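Local coordinates for protein glycerol Dehydrogenase (Unidentified, PDB 5XN8) that probably oxidises glycerol to dihydroxyacetone with NAD(+), as a metal-dependent member of the iron-containing alcohol dehydrogenase family, at residues Phe33-Asp38 and Asp98-Ile103; Ala78-His83 and Gln107-Val112; Leu205-Leu210 and Ile293-Gly298. All blocks are in the same frame, centred on the assembly; numbering follows the deposited sequence.

Contact 1: residues Phe33-Asp38 and Asp98-Ile103; sequences FVIADD and DTAKAI
In the parallel-sheet α/β domain, which probably binds NAD(+), Ile35 of strand 31-36 packs against Thr99, Ala100 and Ile103 on the sheet-facing side of helix 94-107. The two segments run nearly antiparallel, with 152° between their directions and 9.6 Å between their axes at closest approach, as expected for a helix lying on a parallel sheet. One methyl group, Ile35 CD1, makes all the close contacts. It sits 4.0 Å from Ala100 N and 4.2 Å from Ala100 CB, so it meets the helix backbone directly beside a very small side chain. Towards the start of the helix it approaches Thr99 CB at 4.3 Å; one turn further on it meets the end of the Ile103 chain, CD1 to CD1, at 4.2 Å. With Ile35 CG1 set between the backbone N and carbonyl carbon (chi1 69°) and the chain then extended, CD1 is carried out from the sheet into this group. Val88 of the adjoining strand also touches Ala100 and Ile103, while Leu80 of helix 70-83 packs on Ile103. At the strand's end Asp37, a probable NAD(+)-binding residue, caps helix 38-54 by hydrogen bonding to Val40 N. Across the contact, then, the attraction is dispersive and has little directional demand: Thr99, Ala100 and Ile103 offer mainly carbon to the one methyl, no hydrogen bond crosses between the segments, and the Thr99 hydroxyl is taken up by Lys95 O in its own helix.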
loop_
_atom_site.group_PDB
_atom_site.type_symbol
_atom_site.label_atom_id
_atom_site.label_comp_id
_atom_site.label_asym_id
_atom_site.label_seq_id
_atom_site.Cartn_x
_atom_site.Cartn_y
_atom_site.Cartn_z
ATOM N N PHE A 33 32.081 47.402 -12.259
ATOM C CA PHE A 33 32.624 47.219 -13.591
ATOM C C PHE A 33 31.792 46.133 -14.286
ATOM O O PHE A 33 31.880 44.961 -13.931
ATOM C CB PHE A 33 34.086 46.798 -13.459
ATOM C CG PHE A 33 34.791 46.576 -14.761
ATOM C CD1 PHE A 33 35.278 47.650 -15.489
ATOM C CD2 PHE A 33 35.013 45.287 -15.237
ATOM C CE1 PHE A 33 35.953 47.449 -16.682
ATOM C CE2 PHE A 33 35.690 45.076 -16.425
ATOM C CZ PHE A 33 36.159 46.162 -17.149
ATOM N N VAL A 34 30.981 46.529 -15.258
ATOM C CA VAL A 34 30.011 45.645 -15.903
ATOM C C VAL A 34 30.549 45.140 -17.246
ATOM O O VAL A 34 30.957 45.947 -18.066
ATOM C CB VAL A 34 28.673 46.387 -16.142
ATOM C CG1 VAL A 34 27.564 45.415 -16.530
ATOM C CG2 VAL A 34 28.279 47.198 -14.918
ATOM N N ILE A 35 30.545 43.824 -17.469
ATOM C CA ILE A 35 30.989 43.251 -18.763
ATOM C C ILE A 35 29.941 42.370 -19.446
ATOM O O ILE A 35 29.185 41.643 -18.786
ATOM C CB ILE A 35 32.327 42.477 -18.652
ATOM C CG1 ILE A 35 32.182 41.178 -17.847
ATOM C CG2 ILE A 35 33.394 43.364 -18.023
ATOM C CD1 ILE A 35 33.438 40.331 -17.845
ATOM N N ALA A 36 29.931 42.438 -20.777
ATOM C CA ALA A 36 29.046 41.650 -21.630
ATOM C C ALA A 36 29.507 41.730 -23.092
ATOM O O ALA A 36 30.159 42.701 -23.489
ATOM C CB ALA A 36 27.621 42.162 -21.509
ATOM N N ASP A 37 29.171 40.712 -23.886
ATOM C CA ASP A 37 29.364 40.782 -25.341
ATOM C C ASP A 37 28.344 41.757 -25.937
ATOM O O ASP A 37 27.403 42.173 -25.250
ATOM C CB ASP A 37 29.339 39.390 -26.013
ATOM C CG ASP A 37 27.981 38.680 -25.922
ATOM O OD1 ASP A 37 26.927 39.341 -25.850
ATOM O OD2 ASP A 37 27.960 37.433 -25.978
ATOM N N ASP A 38 28.533 42.127 -27.202
ATOM C CA ASP A 38 27.703 43.172 -27.818
ATOM C C ASP A 38 26.243 42.791 -27.919
ATOM O O ASP A 38 25.375 43.633 -27.702
ATOM C CB ASP A 38 28.226 43.579 -29.192
ATOM C CG ASP A 38 29.590 44.203 -29.116
ATOM O OD1 ASP A 38 29.745 45.307 -28.528
ATOM O OD2 ASP A 38 30.513 43.578 -29.654
ATOM N N ASP A 98 32.408 33.523 -16.175
ATOM C CA ASP A 98 33.683 32.989 -15.686
ATOM C C ASP A 98 34.808 34.015 -15.710
ATOM O O ASP A 98 35.693 33.982 -14.856
ATOM C CB ASP A 98 34.097 31.739 -16.485
ATOM C CG ASP A 98 33.264 30.513 -16.149
ATOM O OD1 ASP A 98 32.215 30.641 -15.457
ATOM O OD2 ASP A 98 33.669 29.399 -16.568
ATOM N N THR A 99 34.796 34.905 -16.704
ATOM C CA THR A 99 35.765 36.005 -16.767
ATOM C C THR A 99 35.530 37.055 -15.682
ATOM O O THR A 99 36.490 37.644 -15.169
ATOM C CB THR A 99 35.760 36.696 -18.150
ATOM O OG1 THR A 99 35.906 35.698 -19.160
ATOM C CG2 THR A 99 36.894 37.702 -18.274
ATOM N N ALA A 100 34.266 37.297 -15.350
ATOM C CA ALA A 100 33.921 38.191 -14.252
ATOM C C ALA A 100 34.388 37.644 -12.895
ATOM O O ALA A 100 34.785 38.422 -12.027
ATOM C CB ALA A 100 32.424 38.459 -14.239
ATOM N N LYS A 101 34.342 36.321 -12.726
ATOM C CA LYS A 101 34.818 35.661 -11.496
ATOM C C LYS A 101 36.319 35.795 -11.320
ATOM O O LYS A 101 36.799 36.070 -10.213
ATOM C CB LYS A 101 34.465 34.162 -11.490
ATOM C CG LYS A 101 32.989 33.840 -11.322
ATOM C CD LYS A 101 32.768 32.336 -11.393
ATOM C CE LYS A 101 31.304 31.949 -11.573
ATOM N NZ LYS A 101 31.172 30.565 -12.106
ATOM N N ALA A 102 37.050 35.586 -12.406
ATOM C CA ALA A 102 38.514 35.710 -12.414
ATOM C C ALA A 102 38.954 37.122 -12.065
ATOM O O ALA A 102 39.837 37.301 -11.226
ATOM C CB ALA A 102 39.081 35.300 -13.776
ATOM N N ILE A 103 38.322 38.114 -12.700
ATOM C CA ILE A 103 38.603 39.531 -12.424
ATOM C C ILE A 103 38.372 39.848 -10.944
ATOM O O ILE A 103 39.197 40.519 -10.318
ATOM C CB ILE A 103 37.743 40.471 -13.306
ATOM C CG1 ILE A 103 38.141 40.349 -14.785
ATOM C CG2 ILE A 103 37.893 41.933 -12.886
ATOM C CD1 ILE A 103 37.041 40.748 -15.746
#

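Contact 2: residues Ala78-His83 and Gln107-Val112; sequences AILKQH and QKLPVV
Leu80 and Leu109 point their side chains at each other and meet tip to tip. The closest pair is Leu80 CD1 with Leu109 CD1 at 3.7 Å, and the other branch, Leu80 CD2, lies 4.0 Å from the same Leu109 CD1, so a single methyl of Leu109 rests against the fork of Leu80. Leu80 reaches this position with CG anti to its backbone N (chi1 173°), heading away from helix 70-83 towards the chain that leaves helix 94-107. Gln107 approaches differently: it and Leu80 slide past each other in opposite directions, bringing Leu80 CD2 within 4.0 Å of Gln107 CG and 3.9 Å of Gln107 NE2. Nearer the surface, Lys81 and Gln107 cross at a slant. The lysine chain folds at chi2 and chi3, and the glutamine bends at chi2 (-62°), which in the model lays the aliphatic part of Lys81 against the amide. Lys81 CD stands 3.0 Å from Gln107 NE2, too close for a methylene and an amide nitrogen, and the detail of this exposed lysine is therefore doubtful. Phe33 of strand 31-36 packs on Leu80 from the sheet, and Leu109 also touches Arg86. Beyond Gln107 the helix ends in a Schellman motif, with Lys108 at positive phi (55°); the chain then turns through Leu109 and Pro110 into strand 111-115. This is the helix-to-strand return of a β-α-β crossover, formed by strand 87-92, helix 94-107 and strand 111-115. Its turn packs beside the C-terminal end of the neighbouring helix 70-83, with apolar contacts inside and the longer polar chains of Lys81 and Gln107 nearer the surface.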
loop_
_atom_site.group_PDB
_atom_site.type_symbol
_atom_site.label_atom_id
_atom_site.label_comp_id
_atom_site.label_asym_id
_atom_site.label_seq_id
_atom_site.Cartn_x
_atom_site.Cartn_y
_atom_site.Cartn_z
ATOM N N ALA A 78 43.052 45.731 -16.578
ATOM C CA ALA A 78 43.735 46.999 -16.856
ATOM C C ALA A 78 42.761 48.165 -17.009
ATOM O O ALA A 78 43.031 49.254 -16.515
ATOM C CB ALA A 78 44.612 46.876 -18.097
ATOM N N ILE A 79 41.630 47.932 -17.672
ATOM C CA ILE A 79 40.588 48.962 -17.827
ATOM C C ILE A 79 39.859 49.186 -16.500
ATOM O O ILE A 79 39.524 50.318 -16.160
ATOM C CB ILE A 79 39.550 48.620 -18.935
ATOM C CG1 ILE A 79 40.227 48.384 -20.291
ATOM C CG2 ILE A 79 38.543 49.759 -19.080
ATOM C CD1 ILE A 79 39.325 47.763 -21.346
ATOM N N LEU A 80 39.602 48.104 -15.764
ATOM C CA LEU A 80 38.979 48.197 -14.436
ATOM C C LEU A 80 39.792 49.102 -13.509
ATOM O O LEU A 80 39.228 49.995 -12.879
ATOM C CB LEU A 80 38.781 46.804 -13.818
ATOM C CG LEU A 80 38.300 46.730 -12.352
ATOM C CD1 LEU A 80 37.353 45.560 -12.136
ATOM C CD2 LEU A 80 39.462 46.641 -11.364
ATOM N N LYS A 81 41.108 48.861 -13.449
ATOM C CA LYS A 81 42.042 49.678 -12.647
ATOM C C LYS A 81 41.995 51.169 -12.992
ATOM O O LYS A 81 42.035 52.021 -12.106
ATOM C CB LYS A 81 43.493 49.190 -12.824
ATOM C CG LYS A 81 43.821 47.833 -12.236
ATOM C CD LYS A 81 43.669 47.714 -10.732
ATOM C CE LYS A 81 44.710 48.494 -9.941
ATOM N NZ LYS A 81 44.677 48.093 -8.510
ATOM N N GLN A 82 41.916 51.462 -14.276
ATOM C CA GLN A 82 41.872 52.842 -14.791
ATOM C C GLN A 82 40.633 53.596 -14.296
ATOM O O GLN A 82 40.725 54.782 -14.001
ATOM C CB GLN A 82 41.906 52.849 -16.356
ATOM C CG GLN A 82 43.144 53.373 -17.147
ATOM C CD GLN A 82 43.914 52.305 -17.896
ATOM O OE1 GLN A 82 44.150 51.258 -17.331
ATOM N NE2 GLN A 82 44.326 52.573 -19.141
ATOM N N HIS A 83 39.493 52.906 -14.211
ATOM C CA HIS A 83 38.246 53.492 -13.699
ATOM C C HIS A 83 38.062 53.394 -12.172
ATOM O O HIS A 83 37.243 54.120 -11.609
ATOM C CB HIS A 83 37.038 52.880 -14.424
ATOM C CG HIS A 83 36.771 53.504 -15.758
ATOM N ND1 HIS A 83 35.956 54.606 -15.888
ATOM C CD2 HIS A 83 37.176 53.188 -17.010
ATOM C CE1 HIS A 83 35.897 54.966 -17.155
ATOM N NE2 HIS A 83 36.632 54.123 -17.856
ATOM N N GLN A 107 41.532 40.783 -8.363
ATOM C CA GLN A 107 41.435 42.141 -7.802
ATOM C C GLN A 107 40.858 42.200 -6.385
ATOM O O GLN A 107 40.771 43.283 -5.815
ATOM C CB GLN A 107 40.603 43.029 -8.734
ATOM C CG GLN A 107 41.239 43.264 -10.100
ATOM C CD GLN A 107 42.567 43.986 -10.001
ATOM O OE1 GLN A 107 43.611 43.447 -10.358
ATOM N NE2 GLN A 107 42.534 45.204 -9.480
ATOM N N LYS A 108 40.482 41.050 -5.822
ATOM C CA LYS A 108 39.842 40.973 -4.500
ATOM C C LYS A 108 38.598 41.858 -4.436
ATOM O O LYS A 108 38.473 42.713 -3.558
ATOM C CB LYS A 108 40.837 41.330 -3.385
ATOM C CG LYS A 108 42.115 40.512 -3.412
ATOM C CD LYS A 108 42.968 40.796 -2.179
ATOM C CE LYS A 108 44.320 40.103 -2.270
ATOM N NZ LYS A 108 45.133 40.602 -3.412
ATOM N N LEU A 109 37.694 41.645 -5.398
ATOM C CA LEU A 109 36.449 42.417 -5.509
ATOM C C LEU A 109 35.231 41.491 -5.469
ATOM O O LEU A 109 35.321 40.320 -5.863
ATOM C CB LEU A 109 36.428 43.227 -6.814
ATOM C CG LEU A 109 37.579 44.208 -7.080
ATOM C CD1 LEU A 109 37.516 44.693 -8.513
ATOM C CD2 LEU A 109 37.587 45.398 -6.124
ATOM N N PRO A 110 34.080 42.017 -5.002
ATOM C CA PRO A 110 32.838 41.245 -5.060
ATOM C C PRO A 110 32.357 41.037 -6.498
ATOM O O PRO A 110 32.605 41.881 -7.370
ATOM C CB PRO A 110 31.853 42.107 -4.269
ATOM C CG PRO A 110 32.374 43.496 -4.424
ATOM C CD PRO A 110 33.861 43.349 -4.409
ATOM N N VAL A 111 31.672 39.916 -6.721
ATOM C CA VAL A 111 31.275 39.466 -8.043
ATOM C C VAL A 111 29.761 39.282 -8.082
ATOM O O VAL A 111 29.181 38.688 -7.178
ATOM C CB VAL A 111 31.941 38.115 -8.392
ATOM C CG1 VAL A 111 31.452 37.591 -9.744
ATOM C CG2 VAL A 111 33.455 38.241 -8.366
ATOM N N VAL A 112 29.142 39.794 -9.142
ATOM C CA VAL A 112 27.744 39.531 -9.451
ATOM C C VAL A 112 27.721 38.838 -10.805
ATOM O O VAL A 112 28.349 39.318 -11.752
ATOM C CB VAL A 112 26.929 40.840 -9.544
ATOM C CG1 VAL A 112 25.463 40.545 -9.847
ATOM C CG2 VAL A 112 27.076 41.655 -8.270
#

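Contact 3: residues Leu205-Leu210 and Ile293-Gly298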
loop_
_atom_site.group_PDB
_atom_site.type_symbol
_atom_site.label_atom_id
_atom_site.label_comp_id
_atom_site.label_asym_id
_atom_site.label_seq_id
_atom_site.Cartn_x
_atom_site.Cartn_y
_atom_site.Cartn_z
ATOM N N LEU A 205 16.664 16.692 -4.749
ATOM C CA LEU A 205 15.587 17.606 -5.114
ATOM C C LEU A 205 15.715 18.077 -6.560
ATOM O O LEU A 205 14.716 18.216 -7.263
ATOM C CB LEU A 205 15.563 18.814 -4.174
ATOM C CG LEU A 205 14.410 19.797 -4.387
ATOM C CD1 LEU A 205 13.072 19.150 -4.056
ATOM C CD2 LEU A 205 14.638 21.048 -3.564
ATOM N N CYS A 206 16.936 18.349 -6.993
ATOM C CA CYS A 206 17.208 18.670 -8.402
ATOM C C CYS A 206 16.566 17.643 -9.338
ATOM O O CYS A 206 15.795 18.001 -10.242
ATOM C CB CYS A 206 18.716 18.714 -8.633
ATOM S SG CYS A 206 19.210 19.222 -10.269
ATOM N N TYR A 207 16.857 16.368 -9.076
ATOM C CA TYR A 207 16.381 15.248 -9.880
ATOM C C TYR A 207 14.864 15.094 -9.845
ATOM O O TYR A 207 14.246 14.933 -10.901
ATOM C CB TYR A 207 17.073 13.948 -9.417
ATOM C CG TYR A 207 16.616 12.680 -10.105
ATOM C CD1 TYR A 207 16.808 12.493 -11.475
ATOM C CD2 TYR A 207 16.001 11.665 -9.386
ATOM C CE1 TYR A 207 16.396 11.332 -12.104
ATOM C CE2 TYR A 207 15.585 10.498 -9.998
ATOM C CZ TYR A 207 15.775 10.340 -11.366
ATOM O OH TYR A 207 15.349 9.190 -11.999
ATOM N N ASP A 208 14.260 15.149 -8.654
ATOM C CA ASP A 208 12.793 15.032 -8.522
ATOM C C ASP A 208 12.064 16.205 -9.166
ATOM O O ASP A 208 10.954 16.048 -9.672
ATOM C CB ASP A 208 12.354 14.924 -7.049
ATOM C CG ASP A 208 12.862 13.653 -6.363
ATOM O OD1 ASP A 208 13.030 12.601 -7.029
ATOM O OD2 ASP A 208 13.089 13.711 -5.134
ATOM N N THR A 209 12.677 17.382 -9.111
ATOM C CA THR A 209 12.134 18.586 -9.744
ATOM C C THR A 209 12.141 18.467 -11.272
ATOM O O THR A 209 11.168 18.837 -11.915
ATOM C CB THR A 209 12.896 19.853 -9.299
ATOM O OG1 THR A 209 12.833 19.965 -7.878
ATOM C CG2 THR A 209 12.301 21.108 -9.911
ATOM N N LEU A 210 13.213 17.938 -11.849
ATOM C CA LEU A 210 13.245 17.692 -13.307
ATOM C C LEU A 210 12.099 16.784 -13.750
ATOM O O LEU A 210 11.405 17.104 -14.711
ATOM C CB LEU A 210 14.561 17.075 -13.755
ATOM C CG LEU A 210 15.810 17.933 -13.714
ATOM C CD1 LEU A 210 17.037 17.104 -14.052
ATOM C CD2 LEU A 210 15.695 19.107 -14.657
ATOM N N ILE A 293 16.588 3.234 -15.192
ATOM C CA ILE A 293 17.073 3.494 -16.553
ATOM C C ILE A 293 15.926 4.017 -17.432
ATOM O O ILE A 293 16.113 4.966 -18.189
ATOM C CB ILE A 293 17.738 2.227 -17.179
ATOM C CG1 ILE A 293 19.068 1.920 -16.485
ATOM C CG2 ILE A 293 17.979 2.389 -18.673
ATOM C CD1 ILE A 293 19.546 0.496 -16.675
ATOM N N GLU A 294 14.747 3.412 -17.307
ATOM C CA GLU A 294 13.575 3.793 -18.110
ATOM C C GLU A 294 12.986 5.181 -17.794
ATOM O O GLU A 294 12.504 5.864 -18.715
ATOM C CB GLU A 294 12.485 2.721 -18.023
ATOM C CG GLU A 294 12.817 1.457 -18.787
ATOM C CD GLU A 294 11.685 0.433 -18.769
ATOM O OE1 GLU A 294 10.578 0.737 -18.258
ATOM O OE2 GLU A 294 11.896 -0.711 -19.232
ATOM N N THR A 295 13.016 5.595 -16.528
ATOM C CA THR A 295 12.594 6.949 -16.162
ATOM C C THR A 295 13.523 8.025 -16.744
ATOM O O THR A 295 13.051 9.086 -17.160
ATOM C CB THR A 295 12.420 7.170 -14.634
ATOM O OG1 THR A 295 12.730 8.541 -14.359
ATOM C CG2 THR A 295 13.321 6.386 -13.776
ATOM N N VAL A 296 14.827 7.743 -16.784
ATOM C CA VAL A 296 15.820 8.662 -17.342
ATOM C C VAL A 296 15.758 8.688 -18.874
ATOM O O VAL A 296 15.810 9.758 -19.479
ATOM C CB VAL A 296 17.243 8.316 -16.860
ATOM C CG1 VAL A 296 18.296 9.166 -17.567
ATOM C CG2 VAL A 296 17.343 8.517 -15.360
ATOM N N LEU A 297 15.677 7.517 -19.493
ATOM C CA LEU A 297 15.450 7.420 -20.931
ATOM C C LEU A 297 14.167 8.161 -21.339
ATOM O O LEU A 297 14.169 8.949 -22.297
ATOM C CB LEU A 297 15.330 5.955 -21.359
ATOM C CG LEU A 297 16.590 5.106 -21.463
ATOM C CD1 LEU A 297 16.185 3.659 -21.682
ATOM C CD2 LEU A 297 17.547 5.586 -22.565
ATOM N N GLY A 298 13.090 7.903 -20.595
ATOM C CA GLY A 298 11.803 8.550 -20.814
ATOM C C GLY A 298 11.850 10.048 -20.681
ATOM O O GLY A 298 11.280 10.756 -21.501
#
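The Tyr207 ring meets Phe177 edge-to-face and also lies against Trp176, the planes of that second pair being about 20° apart; both partners belong to helix 162-185. From helix 290-303 comes Val296, whose CG2 approaches the ring obliquely, 4.4 Å from Tyr207 CE1. The same methyl is 4.0 Å from Tyr207 OH, so Val296 packs at the phenol end of the ring. Thr295 faces Tyr207 from the opposite direction. Its two branches both approach the phenol oxygen: Thr295 OG1 lies 3.6 Å from Tyr207 OH, and Thr295 CG2 lies 3.9 Å from it. Tyr207 reaches the other helix because CG is anti to the backbone N (chi1 176°), which sends the ring out from helix 197-223 and leaves its hydroxyl as the foremost atom. The backbones themselves remain well separated. Leu210 and Val296 both touch Leu173 of helix 162-185, the helix that also carries the zinc ligand Asp171. On another side of its own helix, Thr209 OG1 donates a hydrogen bond of 2.6 Å to Leu205 O, from 38° out of the carbonyl plane; Thr209 N reaches the same oxygen from the opposite face, so two donors from one residue grip it. Leu205 further packs on Ser201 of a second subunit, and Ile293 on Lys216 of a third. Between the two segments the phenol oxygen touches a hydroxyl only at a loose distance, together with two methyl groups. The bridge from helix to helix thus depends chiefly on shape and van der Waals contact, with Tyr207 packed against Trp176 and Phe177 and reaching Thr295 and Val296 with the end of its ring.

How the contacts relate
Contacts 1 and 2 adjoin, their centres 10 Å apart, in the α/β domain: they touch through Leu80 and share one apolar layer between the parallel sheet and helices 70-83 and 94-107. Their segments alternate along the chain (33-38, 78-83, 98-103, 107-112), so the two closures interlock. Contact 3 comes later, joining helices 197-223 and 290-303 in the helical part on the opposite side of the chain's centre. Its centre is 34 Å from that of contact 1 and 41 Å from that of contact 2. Two contacts thus lie in the probable NAD(+)-binding part, while the third lies in the part that supplies the zinc ligands.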